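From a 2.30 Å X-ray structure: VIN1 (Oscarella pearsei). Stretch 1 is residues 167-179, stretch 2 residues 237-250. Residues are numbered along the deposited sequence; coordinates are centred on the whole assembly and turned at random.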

ATOM      1  N   GLY A 167      -9.628 -27.478  16.395  1.00 79.08           N
ATOM      2  CA  GLY A 167     -10.432 -26.627  15.531  1.00 77.78           C
ATOM      3  C   GLY A 167      -9.616 -25.530  14.875  1.00 71.07           C
ATOM      4  O   GLY A 167      -9.748 -25.280  13.671  1.00 68.35           O
ATOM      5  N   MET A 168      -8.755 -24.865  15.652  1.00 66.42           N
ATOM      6  CA  MET A 168      -7.881 -23.838  15.092  1.00 68.22           C
ATOM      7  C   MET A 168      -6.974 -24.414  14.013  1.00 73.62           C
ATOM      8  O   MET A 168      -6.787 -23.797  12.955  1.00 74.43           O
ATOM      9  N   THR A 169      -6.402 -25.597  14.259  1.00 78.27           N
ATOM     10  CA  THR A 169      -5.565 -26.231  13.245  1.00 79.91           C
ATOM     11  C   THR A 169      -6.373 -26.552  11.991  1.00 78.14           C
ATOM     12  O   THR A 169      -5.902 -26.335  10.865  1.00 76.23           O
ATOM     13  N   SER A 170      -7.601 -27.048  12.167  1.00 77.50           N
ATOM     14  CA  SER A 170      -8.454 -27.350  11.021  1.00 76.89           C
ATOM     15  C   SER A 170      -8.788 -26.096  10.222  1.00 72.69           C
ATOM     16  O   SER A 170      -8.951 -26.166   9.000  1.00 73.80           O
ATOM     17  N   MET A 171      -8.904 -24.947  10.889  1.00 69.38           N
ATOM     18  CA  MET A 171      -9.154 -23.704  10.165  1.00 69.93           C
ATOM     19  C   MET A 171      -7.908 -23.249   9.412  1.00 66.20           C
ATOM     20  O   MET A 171      -7.981 -22.876   8.233  1.00 63.88           O
ATOM     21  N   MET A 172      -6.748 -23.290  10.076  1.00 62.89           N
ATOM     22  CA  MET A 172      -5.528 -22.770   9.470  1.00 63.84           C
ATOM     23  C   MET A 172      -5.070 -23.624   8.293  1.00 62.05           C
ATOM     24  O   MET A 172      -4.526 -23.095   7.318  1.00 59.21           O
ATOM     25  N   LYS A 173      -5.258 -24.945   8.366  1.00 63.47           N
ATOM     26  CA  LYS A 173      -4.867 -25.775   7.230  1.00 63.03           C
ATOM     27  C   LYS A 173      -5.745 -25.496   6.017  1.00 62.30           C
ATOM     28  O   LYS A 173      -5.268 -25.546   4.875  1.00 59.14           O
ATOM     29  N   VAL A 174      -7.017 -25.170   6.247  1.00 62.09           N
ATOM     30  CA  VAL A 174      -7.944 -24.923   5.152  1.00 60.78           C
ATOM     31  C   VAL A 174      -7.691 -23.557   4.524  1.00 56.10           C
ATOM     32  O   VAL A 174      -7.675 -23.424   3.296  1.00 60.55           O
ATOM     33  N   VAL A 175      -7.479 -22.526   5.345  1.00 52.20           N
ATOM     34  CA  VAL A 175      -7.198 -21.200   4.801  1.00 52.20           C
ATOM     35  C   VAL A 175      -5.836 -21.182   4.113  1.00 56.58           C
ATOM     36  O   VAL A 175      -5.691 -20.671   2.992  1.00 61.27           O
ATOM     37  N   GLU A 176      -4.819 -21.749   4.772  1.00 57.24           N
ATOM     38  CA  GLU A 176      -3.508 -21.902   4.152  1.00 64.63           C
ATOM     39  C   GLU A 176      -3.561 -22.757   2.893  1.00 67.84           C
ATOM     40  O   GLU A 176      -2.684 -22.628   2.032  1.00 68.85           O
ATOM     41  N   GLN A 177      -4.556 -23.638   2.776  1.00 68.11           N
ATOM     42  CA  GLN A 177      -4.798 -24.332   1.518  1.00 65.30           C
ATOM     43  C   GLN A 177      -5.451 -23.418   0.490  1.00 61.17           C
ATOM     44  O   GLN A 177      -5.181 -23.544  -0.709  1.00 63.68           O
ATOM     45  N   ARG A 178      -6.278 -22.474   0.942  1.00 56.36           N
ATOM     46  CA  ARG A 178      -7.084 -21.677   0.026  1.00 52.72           C
ATOM     47  C   ARG A 178      -6.282 -20.552  -0.620  1.00 53.25           C
ATOM     48  O   ARG A 178      -6.329 -20.376  -1.843  1.00 58.28           O
ATOM     49  N   HIS A 179      -5.539 -19.773   0.178  1.00 48.84           N
ATOM     50  CA  HIS A 179      -4.979 -18.543  -0.382  1.00 52.11           C
ATOM     51  C   HIS A 179      -3.933 -18.747  -1.486  1.00 56.65           C
ATOM     52  O   HIS A 179      -3.739 -17.830  -2.294  1.00 50.84           O
ATOM     53  N   LYS A 237     -10.116  -9.599  19.514  1.00 47.21           N
ATOM     54  CA  LYS A 237      -9.159  -9.542  18.414  1.00 50.00           C
ATOM     55  C   LYS A 237      -9.239 -10.804  17.559  1.00 53.07           C
ATOM     56  O   LYS A 237      -9.270 -10.731  16.321  1.00 53.46           O
ATOM     57  N   LEU A 238      -9.291 -11.973  18.205  1.00 48.65           N
ATOM     58  CA  LEU A 238      -9.457 -13.218  17.458  1.00 47.84           C
ATOM     59  C   LEU A 238     -10.777 -13.233  16.694  1.00 50.43           C
ATOM     60  O   LEU A 238     -10.821 -13.619  15.518  1.00 56.23           O
ATOM     61  N   PHE A 239     -11.861 -12.807  17.348  1.00 50.77           N
ATOM     62  CA  PHE A 239     -13.175 -12.778  16.709  1.00 54.02           C
ATOM     63  C   PHE A 239     -13.154 -11.927  15.446  1.00 57.72           C
ATOM     64  O   PHE A 239     -13.665 -12.335  14.396  1.00 60.84           O
ATOM     65  N   ILE A 240     -12.558 -10.735  15.532  1.00 53.37           N
ATOM     66  CA  ILE A 240     -12.524  -9.817  14.400  1.00 47.79           C
ATOM     67  C   ILE A 240     -11.661 -10.380  13.278  1.00 47.43           C
ATOM     68  O   ILE A 240     -12.051 -10.348  12.103  1.00 48.90           O
ATOM     69  N   ALA A 241     -10.484 -10.916  13.617  1.00 44.55           N
ATOM     70  CA  ALA A 241      -9.634 -11.525  12.596  1.00 41.51           C
ATOM     71  C   ALA A 241     -10.363 -12.643  11.861  1.00 47.15           C
ATOM     72  O   ALA A 241     -10.287 -12.740  10.629  1.00 54.32           O
ATOM     73  N   ILE A 242     -11.083 -13.494  12.594  1.00 47.31           N
ATOM     74  CA  ILE A 242     -11.803 -14.587  11.946  1.00 45.02           C
ATOM     75  C   ILE A 242     -12.949 -14.046  11.098  1.00 45.00           C
ATOM     76  O   ILE A 242     -13.248 -14.584  10.022  1.00 48.76           O
ATOM     77  N   GLU A 243     -13.607 -12.977  11.558  1.00 44.79           N
ATOM     78  CA  GLU A 243     -14.620 -12.317  10.737  1.00 49.85           C
ATOM     79  C   GLU A 243     -14.033 -11.871   9.404  1.00 54.57           C
ATOM     80  O   GLU A 243     -14.631 -12.091   8.343  1.00 59.48           O
ATOM     81  N   GLU A 244     -12.855 -11.246   9.441  1.00 54.40           N
ATOM     82  CA  GLU A 244     -12.240 -10.768   8.207  1.00 55.72           C
ATOM     83  C   GLU A 244     -11.829 -11.928   7.312  1.00 50.20           C
ATOM     84  O   GLU A 244     -11.976 -11.850   6.087  1.00 53.76           O
ATOM     85  N   ILE A 245     -11.316 -13.012   7.900  1.00 47.14           N
ATOM     86  CA  ILE A 245     -11.022 -14.208   7.113  1.00 46.15           C
ATOM     87  C   ILE A 245     -12.276 -14.689   6.397  1.00 46.29           C
ATOM     88  O   ILE A 245     -12.237 -15.039   5.212  1.00 49.12           O
ATOM     89  N   ILE A 246     -13.410 -14.705   7.101  1.00 45.21           N
ATOM     90  CA  ILE A 246     -14.658 -15.150   6.488  1.00 50.22           C
ATOM     91  C   ILE A 246     -15.063 -14.212   5.360  1.00 54.93           C
ATOM     92  O   ILE A 246     -15.555 -14.653   4.314  1.00 60.28           O
ATOM     93  N   ARG A 247     -14.854 -12.906   5.545  1.00 55.11           N
ATOM     94  CA  ARG A 247     -15.250 -11.944   4.522  1.00 58.62           C
ATOM     95  C   ARG A 247     -14.396 -12.086   3.268  1.00 59.16           C
ATOM     96  O   ARG A 247     -14.917 -12.097   2.147  1.00 59.79           O
ATOM     97  N   VAL A 248     -13.076 -12.193   3.438  1.00 58.99           N
ATOM     98  CA  VAL A 248     -12.181 -12.319   2.292  1.00 58.45           C
ATOM     99  C   VAL A 248     -12.373 -13.661   1.600  1.00 56.23           C
ATOM    100  O   VAL A 248     -12.251 -13.758   0.373  1.00 47.77           O
ATOM    101  N   LEU A 249     -12.680 -14.711   2.369  1.00 45.97           N
ATOM    102  CA  LEU A 249     -12.951 -16.019   1.782  1.00 47.66           C
ATOM    103  C   LEU A 249     -14.104 -15.966   0.789  1.00 49.37           C
ATOM    104  O   LEU A 249     -14.111 -16.714  -0.194  1.00 50.73           O
ATOM    105  N   GLN A 250     -15.077 -15.087   1.020  1.00 50.12           N
ATOM    106  CA  GLN A 250     -16.286 -15.023   0.212  1.00 61.57           C
ATOM    107  C   GLN A 250     -16.216 -13.982  -0.898  1.00 64.27           C
ATOM    108  O   GLN A 250     -17.193 -13.820  -1.637  1.00 61.67           O
TER

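Two helices of VIN1 run in the same general direction, their axes crossing at 36° and approaching no closer than 12.2 Å. That is a wide spacing for a helix pair, so the contact is made by side chains, and nearly all of the 355 Å² buried between the stretches comes from four residues on each helix.

At the apolar centre Val175 faces Ile245, with CA atoms 8.3 Å apart. Both CA-to-CB bonds point toward the partner helix. Val175 is t and Ile245 is m, t, and their branched methyls meet, CG2 of Val175 lying 4.1 Å from CG2 of Ile245.

One turn back along each helix, Met171 and Ile242 stand 9.7 Å apart between CA atoms, and the longer Met171 reaches across to Ile242. Met171 points toward the partner and extends as t, t before turning at chi3 to p; its CE comes 4.2 Å from CD1 of Ile242. That isoleucine leaves its backbone sideways, yet its m, t rotamer brings the end of the chain nearer. The same CD1 of Ile242 also lies 4.2 Å from CE of Met168, so one methyl serves two methionines. Met168 likewise starts sideways and reaches in through m, m, t, its CE also touching CD2 of Leu238 at 4.4 Å. Leu238, m, t, points toward stretch 1 but gives up less area than the other residues in these contacts.

At the C-terminal end, Leu249 is the most covered residue of the contact. Its CB leaves sideways with chi1 at -91°, between wells, and chi2 is t; CD2 of Leu249 then packs 3.7 Å from CG of Arg178. The arginine points toward stretch 2 and offers its aliphatic stem in a t, p, t conformation, while its two terminal nitrogens, NH1 and NH2, are hydrogen-bonded elsewhere in the structure. A charged residue thus contributes carbon surface to the contact.

No hydrogen bond crosses between the stretches; the polar groups that are paired find partners within their own helix or elsewhere in the structure. Arg247 and Glu244, one turn apart and out of reach of stretch 1, form a salt bridge with NH2 of Arg247 2.7 Å from OE2 of Glu244. On the other helix, OG of Ser170, in the p rotamer, donates a very short 2.5 Å hydrogen bond to O of Gly167. The rule to read here is that carbon surfaces, including an arginine stem, meet between the helices, while these polar pairings form without bridging the two stretches.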

ATOM      1  CB  MET A 168      -7.049 -23.192  16.201  1.00 63.28           C
ATOM      2  CG  MET A 168      -7.768 -22.095  16.963  1.00 62.79           C
ATOM      3  SD  MET A 168      -8.051 -20.645  15.934  1.00 62.91           S
ATOM      4  CE  MET A 168      -8.905 -19.563  17.077  1.00 62.09           C
ATOM      5  CB  THR A 169      -4.917 -27.493  13.815  1.00 86.99           C
ATOM      6  OG1 THR A 169      -3.965 -27.127  14.823  1.00 86.52           O
ATOM      7  CG2 THR A 169      -4.209 -28.282  12.724  1.00 91.67           C
ATOM      8  CB  SER A 170      -9.738 -28.035  11.485  1.00 81.68           C
ATOM      9  OG  SER A 170     -10.552 -27.140  12.222  1.00 82.00           O
ATOM     10  CB  MET A 171      -9.627 -22.619  11.132  1.00 69.95           C
ATOM     11  CG  MET A 171      -9.937 -21.288  10.465  1.00 72.37           C
ATOM     12  SD  MET A 171     -10.424 -20.002  11.635  1.00 72.67           S
ATOM     13  CE  MET A 171      -8.900 -19.783  12.549  1.00 72.04           C
ATOM     14  CB  MET A 172      -4.418 -22.671  10.514  1.00 75.89           C
ATOM     15  CG  MET A 172      -4.697 -21.670  11.616  1.00 86.44           C
ATOM     16  SD  MET A 172      -3.367 -21.623  12.829  1.00 94.73           S
ATOM     17  CE  MET A 172      -4.128 -20.656  14.129  1.00 95.43           C
ATOM     18  CB  LYS A 173      -4.919 -27.259   7.604  1.00 61.14           C
ATOM     19  CG  LYS A 173      -6.317 -27.821   7.810  1.00 62.28           C
ATOM     20  CD  LYS A 173      -6.293 -29.341   7.828  1.00 69.60           C
ATOM     21  CE  LYS A 173      -7.692 -29.926   7.722  1.00 65.27           C
ATOM     22  NZ  LYS A 173      -7.650 -31.357   7.317  1.00 69.81           N
ATOM     23  CB  VAL A 174      -9.390 -25.074   5.657  1.00 63.21           C
ATOM     24  CG1 VAL A 174     -10.328 -24.205   4.862  1.00 64.25           C
ATOM     25  CG2 VAL A 174      -9.824 -26.530   5.577  1.00 65.98           C
ATOM     26  CB  VAL A 175      -7.294 -20.134   5.909  1.00 50.83           C
ATOM     27  CG1 VAL A 175      -6.981 -18.758   5.348  1.00 47.76           C
ATOM     28  CG2 VAL A 175      -8.680 -20.154   6.536  1.00 48.58           C
ATOM     29  CB  GLU A 176      -2.523 -22.511   5.150  1.00 68.54           C
ATOM     30  CG  GLU A 176      -1.732 -21.487   5.947  1.00 77.73           C
ATOM     31  CD  GLU A 176      -0.694 -20.763   5.105  1.00 88.61           C
ATOM     32  OE1 GLU A 176      -0.311 -21.292   4.036  1.00 95.98           O
ATOM     33  OE2 GLU A 176      -0.259 -19.665   5.512  1.00 91.83           O
ATOM     34  CB  GLN A 177      -5.673 -25.565   1.768  1.00 70.03           C
ATOM     35  CG  GLN A 177      -6.331 -26.158   0.529  1.00 75.04           C
ATOM     36  CD  GLN A 177      -5.327 -26.709  -0.457  1.00 83.22           C
ATOM     37  OE1 GLN A 177      -4.207 -27.061  -0.086  1.00 87.70           O
ATOM     38  NE2 GLN A 177      -5.718 -26.783  -1.725  1.00 85.84           N
ATOM     39  CB  ARG A 178      -8.298 -21.109   0.762  1.00 51.64           C
ATOM     40  CG  ARG A 178      -9.134 -20.139  -0.054  1.00 49.52           C
ATOM     41  CD  ARG A 178      -9.754 -20.815  -1.269  1.00 56.20           C
ATOM     42  NE  ARG A 178     -10.715 -19.938  -1.933  1.00 59.58           N
ATOM     43  CZ  ARG A 178     -11.425 -20.277  -3.004  1.00 60.96           C
ATOM     44  NH1 ARG A 178     -11.285 -21.481  -3.547  1.00 60.49           N
ATOM     45  NH2 ARG A 178     -12.278 -19.411  -3.536  1.00 60.48           N
ATOM     46  CB  HIS A 179      -4.414 -17.644   0.730  1.00 48.69           C
ATOM     47  CG  HIS A 179      -3.148 -18.137   1.361  1.00 51.46           C
ATOM     48  ND1 HIS A 179      -1.932 -18.118   0.713  1.00 52.90           N
ATOM     49  CD2 HIS A 179      -2.904 -18.620   2.603  1.00 57.34           C
ATOM     50  CE1 HIS A 179      -0.998 -18.592   1.519  1.00 54.53           C
ATOM     51  NE2 HIS A 179      -1.561 -18.902   2.672  1.00 58.00           N
ATOM     52  CB  LYS A 237      -7.742  -9.332  18.954  1.00 51.16           C
ATOM     53  CG  LYS A 237      -6.685  -9.279  17.862  1.00 58.39           C
ATOM     54  CD  LYS A 237      -5.311  -8.894  18.397  1.00 65.36           C
ATOM     55  CE  LYS A 237      -5.231  -7.418  18.753  1.00 70.22           C
ATOM     56  NZ  LYS A 237      -3.849  -7.013  19.153  1.00 70.98           N
ATOM     57  CB  LEU A 238      -9.374 -14.412  18.406  1.00 48.32           C
ATOM     58  CG  LEU A 238      -7.977 -14.859  18.835  1.00 48.89           C
ATOM     59  CD1 LEU A 238      -8.059 -15.816  20.015  1.00 50.89           C
ATOM     60  CD2 LEU A 238      -7.254 -15.513  17.669  1.00 47.36           C
ATOM     61  CB  PHE A 239     -14.212 -12.248  17.701  1.00 57.95           C
ATOM     62  CG  PHE A 239     -15.620 -12.246  17.176  1.00 64.68           C
ATOM     63  CD1 PHE A 239     -16.452 -13.329  17.395  1.00 69.65           C
ATOM     64  CD2 PHE A 239     -16.118 -11.156  16.479  1.00 67.45           C
ATOM     65  CE1 PHE A 239     -17.751 -13.332  16.920  1.00 74.76           C
ATOM     66  CE2 PHE A 239     -17.414 -11.153  15.999  1.00 72.16           C
ATOM     67  CZ  PHE A 239     -18.231 -12.242  16.219  1.00 75.69           C
ATOM     68  CB  ILE A 240     -12.036  -8.432  14.864  1.00 44.69           C
ATOM     69  CG1 ILE A 240     -13.148  -7.718  15.640  1.00 41.86           C
ATOM     70  CG2 ILE A 240     -11.557  -7.595  13.684  1.00 45.75           C
ATOM     71  CD1 ILE A 240     -12.705  -6.454  16.332  1.00 40.96           C
ATOM     72  CB  ALA A 241      -8.348 -12.054  13.228  1.00 42.37           C
ATOM     73  CB  ILE A 242     -12.290 -15.602  12.995  1.00 44.22           C
ATOM     74  CG1 ILE A 242     -11.094 -16.269  13.671  1.00 43.91           C
ATOM     75  CG2 ILE A 242     -13.184 -16.657  12.354  1.00 43.81           C
ATOM     76  CD1 ILE A 242     -11.484 -17.317  14.709  1.00 45.43           C
ATOM     77  CB  GLU A 243     -15.210 -11.117  11.480  1.00 52.56           C
ATOM     78  CG  GLU A 243     -16.333 -11.454  12.438  1.00 61.61           C
ATOM     79  CD  GLU A 243     -17.602 -11.874  11.726  1.00 69.69           C
ATOM     80  OE1 GLU A 243     -18.035 -11.149  10.805  1.00 74.36           O
ATOM     81  OE2 GLU A 243     -18.165 -12.931  12.084  1.00 71.38           O
ATOM     82  CB  GLU A 244     -11.040  -9.874   8.525  1.00 56.64           C
ATOM     83  CG  GLU A 244     -10.454  -9.160   7.313  1.00 61.93           C
ATOM     84  CD  GLU A 244     -11.367  -8.080   6.759  1.00 69.00           C
ATOM     85  OE1 GLU A 244     -12.385  -7.759   7.407  1.00 72.85           O
ATOM     86  OE2 GLU A 244     -11.066  -7.548   5.671  1.00 73.72           O
ATOM     87  CB  ILE A 245     -10.424 -15.312   8.004  1.00 47.22           C
ATOM     88  CG1 ILE A 245      -8.933 -15.075   8.226  1.00 49.72           C
ATOM     89  CG2 ILE A 245     -10.640 -16.683   7.383  1.00 46.54           C
ATOM     90  CD1 ILE A 245      -8.283 -16.092   9.138  1.00 52.88           C
ATOM     91  CB  ILE A 246     -15.763 -15.274   7.556  1.00 51.81           C
ATOM     92  CG1 ILE A 246     -15.418 -16.386   8.546  1.00 46.87           C
ATOM     93  CG2 ILE A 246     -17.117 -15.542   6.909  1.00 48.37           C
ATOM     94  CD1 ILE A 246     -16.385 -16.498   9.707  1.00 47.71           C
ATOM     95  CB  ARG A 247     -15.160 -10.521   5.075  1.00 59.01           C
ATOM     96  CG  ARG A 247     -15.791  -9.480   4.165  1.00 60.66           C
ATOM     97  CD  ARG A 247     -15.484  -8.066   4.630  1.00 61.64           C
ATOM     98  NE  ARG A 247     -14.068  -7.742   4.479  1.00 62.82           N
ATOM     99  CZ  ARG A 247     -13.529  -7.248   3.367  1.00 62.59           C
ATOM    100  NH1 ARG A 247     -14.288  -7.020   2.302  1.00 62.57           N
ATOM    101  NH2 ARG A 247     -12.230  -6.983   3.319  1.00 59.25           N
ATOM    102  CB  VAL A 248     -10.723 -12.109   2.738  1.00 54.64           C
ATOM    103  CG1 VAL A 248      -9.775 -12.233   1.555  1.00 55.70           C
ATOM    104  CG2 VAL A 248     -10.566 -10.752   3.408  1.00 53.21           C
ATOM    105  CB  LEU A 249     -13.259 -17.038   2.884  1.00 51.84           C
ATOM    106  CG  LEU A 249     -12.091 -17.839   3.462  1.00 52.48           C
ATOM    107  CD1 LEU A 249     -12.534 -18.651   4.673  1.00 51.36           C
ATOM    108  CD2 LEU A 249     -11.509 -18.751   2.400  1.00 53.52           C
ATOM    109  CB  GLN A 250     -17.496 -14.744   1.109  1.00 67.07           C
ATOM    110  CG  GLN A 250     -17.790 -15.858   2.106  1.00 68.36           C
ATOM    111  CD  GLN A 250     -18.924 -15.516   3.053  1.00 74.37           C
ATOM    112  OE1 GLN A 250     -19.118 -14.354   3.410  1.00 77.56           O
ATOM    113  NE2 GLN A 250     -19.682 -16.529   3.461  1.00 75.80           N
TER